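PDB 5J5U: RagB/SusD domain protein from Flavobacterium johnsoniae, which probably binds chitin or chitin-derived oligosaccharides at the cell surface, as a SusD-like partner in a polysaccharide utilization locus. Local coordinates for residues L39-G44 with E67-L72; W181-N186 with N220-L225; Y267-D270 with R275-M278. One frame throughout, in Å; residues are numbered along the deposited sequence.

Interaction 1 of 3, residues L39-G44 with E67-L72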
loop_
_atom_site.group_PDB
_atom_site.type_symbol
_atom_site.label_atom_id
_atom_site.label_comp_id
_atom_site.label_asym_id
_atom_site.label_seq_id
_atom_site.Cartn_x
_atom_site.Cartn_y
_atom_site.Cartn_z
ATOM N N LEU A 39 0.369 -2.341 9.374
ATOM C CA LEU A 39 1.031 -1.580 10.425
ATOM C C LEU A 39 2.340 -2.223 10.880
ATOM O O LEU A 39 3.382 -1.633 10.749
ATOM C CB LEU A 39 0.089 -1.400 11.639
ATOM C CG LEU A 39 0.521 -0.504 12.827
ATOM C CD1 LEU A 39 1.261 0.736 12.354
ATOM C CD2 LEU A 39 -0.655 -0.088 13.721
ATOM N N ILE A 40 2.283 -3.441 11.394
ATOM C CA ILE A 40 3.445 -4.017 12.059
ATOM C C ILE A 40 4.538 -4.420 11.080
ATOM O O ILE A 40 5.651 -3.898 11.159
ATOM C CB ILE A 40 3.061 -5.257 12.931
ATOM C CG1 ILE A 40 2.269 -4.822 14.158
ATOM C CG2 ILE A 40 4.318 -6.005 13.356
ATOM C CD1 ILE A 40 1.526 -5.959 14.856
ATOM N N TYR A 41 4.255 -5.345 10.172
ATOM C CA TYR A 41 5.342 -5.845 9.321
ATOM C C TYR A 41 5.654 -4.909 8.134
ATOM O O TYR A 41 6.788 -4.421 8.049
ATOM C CB TYR A 41 5.049 -7.256 8.818
ATOM C CG TYR A 41 5.510 -8.354 9.763
ATOM C CD1 TYR A 41 6.616 -8.184 10.583
ATOM C CD2 TYR A 41 4.817 -9.556 9.848
ATOM C CE1 TYR A 41 7.027 -9.188 11.451
ATOM C CE2 TYR A 41 5.224 -10.574 10.702
ATOM C CZ TYR A 41 6.319 -10.385 11.507
ATOM O OH TYR A 41 6.697 -11.387 12.363
ATOM N N SER A 42 4.698 -4.623 7.241
ATOM C CA SER A 42 5.035 -3.722 6.099
ATOM C C SER A 42 5.512 -2.370 6.607
ATOM O O SER A 42 6.564 -1.880 6.187
ATOM C CB SER A 42 3.846 -3.506 5.145
ATOM O OG SER A 42 3.549 -4.675 4.412
ATOM N N GLY A 43 4.734 -1.809 7.540
ATOM C CA GLY A 43 5.018 -0.531 8.156
ATOM C C GLY A 43 6.338 -0.458 8.896
ATOM O O GLY A 43 7.002 0.579 8.864
ATOM N N GLY A 44 6.720 -1.528 9.580
ATOM C CA GLY A 44 8.016 -1.537 10.224
ATOM C C GLY A 44 9.160 -1.787 9.242
ATOM O O GLY A 44 10.232 -1.189 9.367
ATOM N N GLU A 67 1.444 -15.956 13.176
ATOM C CA GLU A 67 0.147 -15.332 13.049
ATOM C C GLU A 67 0.256 -13.993 12.319
ATOM O O GLU A 67 -0.614 -13.641 11.499
ATOM C CB GLU A 67 -0.476 -15.129 14.429
ATOM C CG GLU A 67 -1.808 -14.458 14.392
ATOM C CD GLU A 67 -2.258 -13.946 15.741
ATOM O OE1 GLU A 67 -1.669 -12.951 16.186
ATOM O OE2 GLU A 67 -3.216 -14.511 16.333
ATOM N N TYR A 68 1.328 -13.252 12.607
ATOM C CA TYR A 68 1.483 -11.915 12.035
ATOM C C TYR A 68 1.804 -12.034 10.571
ATOM O O TYR A 68 1.243 -11.324 9.755
ATOM C CB TYR A 68 2.550 -11.101 12.763
ATOM C CG TYR A 68 2.216 -10.729 14.205
ATOM C CD1 TYR A 68 0.978 -11.041 14.760
ATOM C CD2 TYR A 68 3.138 -10.016 15.003
ATOM C CE1 TYR A 68 0.662 -10.692 16.081
ATOM C CE2 TYR A 68 2.829 -9.650 16.335
ATOM C CZ TYR A 68 1.590 -9.994 16.860
ATOM O OH TYR A 68 1.256 -9.671 18.157
ATOM N N ALA A 69 2.684 -12.966 10.234
ATOM C CA ALA A 69 3.081 -13.169 8.854
ATOM C C ALA A 69 1.978 -13.808 7.998
ATOM O O ALA A 69 1.951 -13.559 6.791
ATOM C CB ALA A 69 4.349 -14.022 8.789
ATOM N N THR A 70 1.074 -14.610 8.597
ATOM C CA THR A 70 0.065 -15.282 7.785
ATOM C C THR A 70 -1.342 -14.684 7.859
ATOM O O THR A 70 -2.263 -15.188 7.192
ATOM C CB THR A 70 -0.052 -16.768 8.161
ATOM O OG1 THR A 70 -0.531 -16.899 9.504
ATOM C CG2 THR A 70 1.295 -17.475 8.005
ATOM N N ALA A 71 -1.512 -13.618 8.640
ATOM C CA ALA A 71 -2.813 -12.953 8.797
ATOM C C ALA A 71 -3.486 -12.511 7.467
ATOM O O ALA A 71 -4.688 -12.743 7.257
ATOM C CB ALA A 71 -2.657 -11.757 9.719
ATOM N N LEU A 72 -2.725 -11.854 6.585
ATOM C CA LEU A 72 -3.246 -11.500 5.256
ATOM C C LEU A 72 -3.730 -12.762 4.506
ATOM O O LEU A 72 -4.856 -12.802 4.020
ATOM C CB LEU A 72 -2.183 -10.771 4.428
ATOM C CG LEU A 72 -2.591 -10.193 3.068
ATOM C CD1 LEU A 72 -3.582 -9.071 3.269
ATOM C CD2 LEU A 72 -1.381 -9.703 2.289
#
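Y41 and Y68 make the closest apolar contact here, and the touch is between one ring and the other residue's methylene rather than between two rings. CE2 of Y41 reaches CB of Y68 at 3.4 Å, the two side chains crossing at about a right angle. The same CE2 lies 4.0 Å from CB of A69, a methyl small enough to let a tyrosine ring come up against the helix backbone. I40 adds the third apolar contact: its CD1 sits over one face of the Y68 ring, near the rim, 4.2 Å from CE2. With its chain nearly extended at chi2 (164°), isoleucine carries this methyl far enough to reach the ring.

At the edge of the Y41 ring, in its plane, lies A69 N, 3.5 Å from CE2. The phenol OH is held outside the two segments, by K63 O and V65 N. Tyrosine thus serves twice, as an apolar wedge and as a polar tie to the chain leading into helix 66-90.

Segments 39-44 and 67-72 cross at -90° with their axes 10.0 Å apart, so contact is confined to a small patch. Helix 53-60 packs on I40 through A54, V55 and Y58, while helix 98-119 reaches the other segment through a hydrogen bond from Y119 to A69 O.

Interaction 2 of 3, residues W181-N186 with N220-L225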
loop_
_atom_site.group_PDB
_atom_site.type_symbol
_atom_site.label_atom_id
_atom_site.label_comp_id
_atom_site.label_asym_id
_atom_site.label_seq_id
_atom_site.Cartn_x
_atom_site.Cartn_y
_atom_site.Cartn_z
ATOM N N TRP A 181 -14.945 3.642 -12.159
ATOM C CA TRP A 181 -14.448 2.283 -12.182
ATOM C C TRP A 181 -13.482 2.061 -13.349
ATOM O O TRP A 181 -12.483 1.339 -13.213
ATOM C CB TRP A 181 -15.606 1.288 -12.226
ATOM C CG TRP A 181 -16.145 1.022 -10.857
ATOM C CD1 TRP A 181 -17.276 1.548 -10.301
ATOM C CD2 TRP A 181 -15.536 0.217 -9.843
ATOM N NE1 TRP A 181 -17.425 1.095 -9.015
ATOM C CE2 TRP A 181 -16.369 0.279 -8.706
ATOM C CE3 TRP A 181 -14.372 -0.551 -9.787
ATOM C CZ2 TRP A 181 -16.076 -0.405 -7.527
ATOM C CZ3 TRP A 181 -14.084 -1.240 -8.618
ATOM C CH2 TRP A 181 -14.931 -1.166 -7.504
ATOM N N LYS A 182 -13.746 2.711 -14.480
ATOM C CA LYS A 182 -12.828 2.618 -15.618
ATOM C C LYS A 182 -11.436 3.111 -15.244
ATOM O O LYS A 182 -10.438 2.387 -15.398
ATOM C CB LYS A 182 -13.365 3.407 -16.812
ATOM C CG LYS A 182 -14.578 2.753 -17.460
ATOM C CD LYS A 182 -15.124 3.556 -18.631
ATOM C CE LYS A 182 -16.035 2.678 -19.487
ATOM N NZ LYS A 182 -15.395 2.216 -20.770
ATOM N N LYS A 183 -11.370 4.329 -14.718
ATOM C CA LYS A 183 -10.082 4.926 -14.363
ATOM C C LYS A 183 -9.390 4.192 -13.210
ATOM O O LYS A 183 -8.157 4.124 -13.184
ATOM C CB LYS A 183 -10.268 6.397 -14.013
ATOM C CG LYS A 183 -10.976 7.177 -15.113
ATOM C CD LYS A 183 -11.054 8.653 -14.789
ATOM C CE LYS A 183 -12.398 8.976 -14.151
ATOM N NZ LYS A 183 -12.457 10.407 -13.756
ATOM N N LEU A 184 -10.168 3.620 -12.284
ATOM C CA LEU A 184 -9.584 2.796 -11.215
ATOM C C LEU A 184 -8.912 1.567 -11.814
ATOM O O LEU A 184 -7.810 1.183 -11.397
ATOM C CB LEU A 184 -10.634 2.349 -10.190
ATOM C CG LEU A 184 -10.105 1.280 -9.220
ATOM C CD1 LEU A 184 -9.072 1.848 -8.279
ATOM C CD2 LEU A 184 -11.224 0.607 -8.438
ATOM N N ALA A 185 -9.581 0.979 -12.805
ATOM C CA ALA A 185 -9.046 -0.166 -13.517
ATOM C C ALA A 185 -7.717 0.183 -14.177
ATOM O O ALA A 185 -6.736 -0.558 -14.057
ATOM C CB ALA A 185 -10.046 -0.651 -14.555
ATOM N N ASN A 186 -7.664 1.339 -14.829
ATOM C CA ASN A 186 -6.431 1.745 -15.509
ATOM C C ASN A 186 -5.277 2.151 -14.568
ATOM O O ASN A 186 -4.100 1.973 -14.896
ATOM C CB ASN A 186 -6.727 2.891 -16.471
ATOM C CG ASN A 186 -7.543 2.446 -17.665
ATOM O OD1 ASN A 186 -7.329 1.356 -18.209
ATOM N ND2 ASN A 186 -8.507 3.269 -18.059
ATOM N N ASN A 220 -7.757 14.114 -7.381
ATOM C CA ASN A 220 -8.026 13.512 -6.084
ATOM C C ASN A 220 -9.484 13.087 -5.885
ATOM O O ASN A 220 -9.779 12.259 -5.020
ATOM C CB ASN A 220 -7.613 14.478 -4.977
ATOM C CG ASN A 220 -6.125 14.393 -4.651
ATOM O OD1 ASN A 220 -5.353 13.727 -5.349
ATOM N ND2 ASN A 220 -5.719 15.065 -3.583
ATOM N N ASP A 221 -10.396 13.660 -6.676
ATOM C CA ASP A 221 -11.818 13.294 -6.627
ATOM C C ASP A 221 -12.063 11.852 -7.024
ATOM O O ASP A 221 -13.073 11.256 -6.649
ATOM C CB ASP A 221 -12.638 14.195 -7.540
ATOM C CG ASP A 221 -12.706 15.612 -7.046
ATOM O OD1 ASP A 221 -12.351 15.836 -5.869
ATOM O OD2 ASP A 221 -13.095 16.498 -7.837
ATOM N N ASP A 222 -11.138 11.308 -7.803
ATOM C CA ASP A 222 -11.259 9.963 -8.325
ATOM C C ASP A 222 -10.652 8.893 -7.413
ATOM O O ASP A 222 -10.823 7.702 -7.667
ATOM C CB ASP A 222 -10.590 9.901 -9.697
ATOM C CG ASP A 222 -11.314 10.739 -10.729
ATOM O OD1 ASP A 222 -12.542 10.918 -10.572
ATOM O OD2 ASP A 222 -10.669 11.202 -11.698
ATOM N N ASN A 223 -9.938 9.323 -6.370
ATOM C CA ASN A 223 -9.313 8.412 -5.400
ATOM C C ASN A 223 -10.229 7.303 -4.912
ATOM O O ASN A 223 -11.416 7.519 -4.708
ATOM C CB ASN A 223 -8.801 9.182 -4.191
ATOM C CG ASN A 223 -7.570 9.960 -4.492
ATOM O OD1 ASN A 223 -7.151 10.021 -5.640
ATOM N ND2 ASN A 223 -6.965 10.559 -3.466
ATOM N N CYS A 224 -9.663 6.113 -4.728
ATOM C CA CYS A 224 -10.414 4.997 -4.182
ATOM C C CYS A 224 -10.369 4.994 -2.647
ATOM O O CYS A 224 -9.332 4.714 -2.044
ATOM C CB CYS A 224 -9.877 3.684 -4.738
ATOM S SG CYS A 224 -10.906 2.320 -4.347
ATOM N N LEU A 225 -11.505 5.324 -2.042
ATOM C CA LEU A 225 -11.657 5.515 -0.595
ATOM C C LEU A 225 -12.743 4.665 -0.018
ATOM O O LEU A 225 -13.762 4.439 -0.663
ATOM C CB LEU A 225 -12.027 6.968 -0.260
ATOM C CG LEU A 225 -11.028 8.099 -0.134
ATOM C CD1 LEU A 225 -9.792 7.657 0.625
ATOM C CD2 LEU A 225 -10.720 8.635 -1.514
#
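K183 and D222 point their side chains at each other between helix 178-195 and the 3-10 turn 220-222, crossing at a slant. The lysine chain runs straight at first and then bends at chi3 (-96°), which brings NZ over the carboxylate. From there NZ donates to D222 OD2 at 2.8 Å, approaching from above the carboxylate plane, 47° out of it. NZ is also 3.2 Å from OD1, so the ammonium group leans over the carboxylate as a whole. Aspartate suits this buried place because both its oxygens are used: OD1 makes a salt bridge with K180, and OD2 also accepts from E218 N. Replaced by an alanine, the site would probably lose the carboxylate that K183 and K180 share, and E218 N would lose its acceptor.

Beyond the turn the chain runs into strand 224-226, which pairs antiparallel with strand 332-335; the contact therefore sets this small two-stranded sheet against a helix of the largely helical SusD-like fold. Its apolar half is L184 against C224. L184 leaves its helix alongside the strand rather than toward it, but CG lies anti to the backbone N (chi1 169°), and the branch end swings CD1 to 4.1 Å from C224 CB. Cysteine presents its CB here, a compact group that admits the branched leucine end. L184 also packs on V335 of the partner strand and on M110 of helix 98-119, while C224 meets F173 and Y174.

Interaction 3 of 3, residues Y267-D270 with R275-M278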
loop_
_atom_site.group_PDB
_atom_site.type_symbol
_atom_site.label_atom_id
_atom_site.label_comp_id
_atom_site.label_asym_id
_atom_site.label_seq_id
_atom_site.Cartn_x
_atom_site.Cartn_y
_atom_site.Cartn_z
ATOM N N TYR A 267 12.814 13.541 6.791
ATOM C CA TYR A 267 12.675 13.907 5.385
ATOM C C TYR A 267 11.676 15.050 5.204
ATOM O O TYR A 267 11.933 15.980 4.437
ATOM C CB TYR A 267 12.242 12.726 4.521
ATOM C CG TYR A 267 12.249 13.064 3.045
ATOM C CD1 TYR A 267 13.415 12.982 2.312
ATOM C CD2 TYR A 267 11.095 13.486 2.395
ATOM C CE1 TYR A 267 13.441 13.300 0.974
ATOM C CE2 TYR A 267 11.110 13.810 1.047
ATOM C CZ TYR A 267 12.293 13.715 0.340
ATOM O OH TYR A 267 12.348 14.030 -1.007
ATOM N N LEU A 268 10.539 14.972 5.889
ATOM C CA LEU A 268 9.495 15.977 5.746
ATOM C C LEU A 268 9.936 17.336 6.311
ATOM O O LEU A 268 9.657 18.393 5.737
ATOM C CB LEU A 268 8.213 15.506 6.435
ATOM C CG LEU A 268 7.531 14.257 5.871
ATOM C CD1 LEU A 268 6.392 13.837 6.777
ATOM C CD2 LEU A 268 7.010 14.483 4.439
ATOM N N ARG A 269 10.650 17.296 7.429
ATOM C CA ARG A 269 11.124 18.500 8.089
ATOM C C ARG A 269 12.296 19.161 7.338
ATOM O O ARG A 269 12.264 20.367 7.084
ATOM C CB ARG A 269 11.536 18.182 9.532
ATOM C CG ARG A 269 11.837 19.412 10.382
ATOM C CD ARG A 269 12.646 19.035 11.600
ATOM N NE ARG A 269 13.851 18.348 11.169
ATOM C CZ ARG A 269 14.224 17.154 11.603
ATOM N NH1 ARG A 269 13.481 16.511 12.505
ATOM N NH2 ARG A 269 15.334 16.603 11.131
ATOM N N ASP A 270 13.325 18.389 6.992
ATOM C CA ASP A 270 14.530 18.961 6.392
ATOM C C ASP A 270 14.302 19.494 4.970
ATOM O O ASP A 270 15.083 20.308 4.486
ATOM C CB ASP A 270 15.683 17.939 6.347
ATOM C CG ASP A 270 16.138 17.474 7.736
ATOM O OD1 ASP A 270 15.786 18.119 8.752
ATOM O OD2 ASP A 270 16.876 16.458 7.801
ATOM N N ARG A 275 3.471 18.543 4.530
ATOM C CA ARG A 275 2.705 17.464 5.132
ATOM C C ARG A 275 3.159 17.193 6.547
ATOM O O ARG A 275 2.510 16.440 7.252
ATOM C CB ARG A 275 2.811 16.191 4.297
ATOM C CG ARG A 275 1.962 16.212 3.045
ATOM C CD ARG A 275 2.254 15.020 2.167
ATOM N NE ARG A 275 3.537 15.179 1.503
ATOM C CZ ARG A 275 3.878 14.533 0.396
ATOM N NH1 ARG A 275 3.031 13.668 -0.149
ATOM N NH2 ARG A 275 5.063 14.737 -0.157
ATOM N N LEU A 276 4.255 17.827 6.956
ATOM C CA LEU A 276 4.876 17.590 8.265
ATOM C C LEU A 276 3.901 17.668 9.453
ATOM O O LEU A 276 3.772 16.702 10.230
ATOM C CB LEU A 276 6.025 18.581 8.484
ATOM C CG LEU A 276 6.759 18.481 9.821
ATOM C CD1 LEU A 276 7.382 17.104 9.959
ATOM C CD2 LEU A 276 7.841 19.553 9.937
ATOM N N LYS A 277 3.220 18.809 9.587
ATOM C CA LYS A 277 2.278 19.034 10.697
ATOM C C LYS A 277 0.868 18.532 10.396
ATOM O O LYS A 277 0.045 18.384 11.311
ATOM C CB LYS A 277 2.222 20.527 11.069
ATOM C CG LYS A 277 3.573 21.171 11.276
ATOM C CD LYS A 277 3.434 22.687 11.403
ATOM C CE LYS A 277 4.683 23.318 11.976
ATOM N NZ LYS A 277 4.519 24.790 12.105
ATOM N N MET A 278 0.583 18.269 9.121
ATOM C CA MET A 278 -0.664 17.602 8.775
ATOM C C MET A 278 -0.624 16.173 9.316
ATOM O O MET A 278 -1.664 15.584 9.591
ATOM C CB MET A 278 -0.882 17.592 7.258
ATOM C CG MET A 278 -0.852 18.977 6.604
ATOM S SD MET A 278 -1.073 18.940 4.812
ATOM C CE MET A 278 -2.744 18.283 4.712
#
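The guanidinium group of R269 lies beyond the part of its side chain that L276 touches, and its N-H groups are taken up by acids and a carbonyl. On the NE side, NE and NH2 both grip D270 OD1, NH2 at 2.9 Å and NE at 3.1 Å. As met by NE, D270 OD1 lies 16° out of the guanidinium plane. Seen from the carboxylate, both nitrogens arrive on the syn side of OD1 and from the same face of its plane. NH2 has a second acidic partner in D266, and NH1 donates to Y299 O, so the group is held from several directions and its rotation is restricted. An arginine suits this spot because its long chain can pass an apolar neighbour before offering several N-H groups to polar partners.

Segment 267-270 closes helix 262-270, and after the short linker 271-274 the chain leads into the short helix 276-279: a short connection between two consecutive helices, whose facing ends pack by their aliphatic groups. L276 supplies both methyls. CD1 meets L268 CB at 4.0 Å, while CD2 lies 3.9 Å from R269 CA and 4.0 Å from both CB and CG of R269. With CG anti to the backbone N (chi1 179°), the leucine fork is set against the last turn of helix 262-270, CD1 chiefly at L268 and CD2 at R269. L268, buried, continues the apolar layer towards I409 of helix 399-410, which R275 and Y267 touch as well.

How the interactions relate
The three contacts follow one another along the chain without touching. Centre to centre they are 26 to 27 Å apart; by nearest atoms interactions 2 and 3 are closest, at about 9 Å, against about 13 Å for 1 and 3 and about 16 Å for 1 and 2. Interactions 1 and 2 lie on opposite sides of the chain's centre, yet helix 98-119 serves both, through Y119 at A69 and through M110 at L184. A second connection joins 2 and 3: N220 packs on the end of helix 357-371, and R275 touches L372 just after it. None of the three can be tied to a chitin-binding site; they join parts of the scaffold.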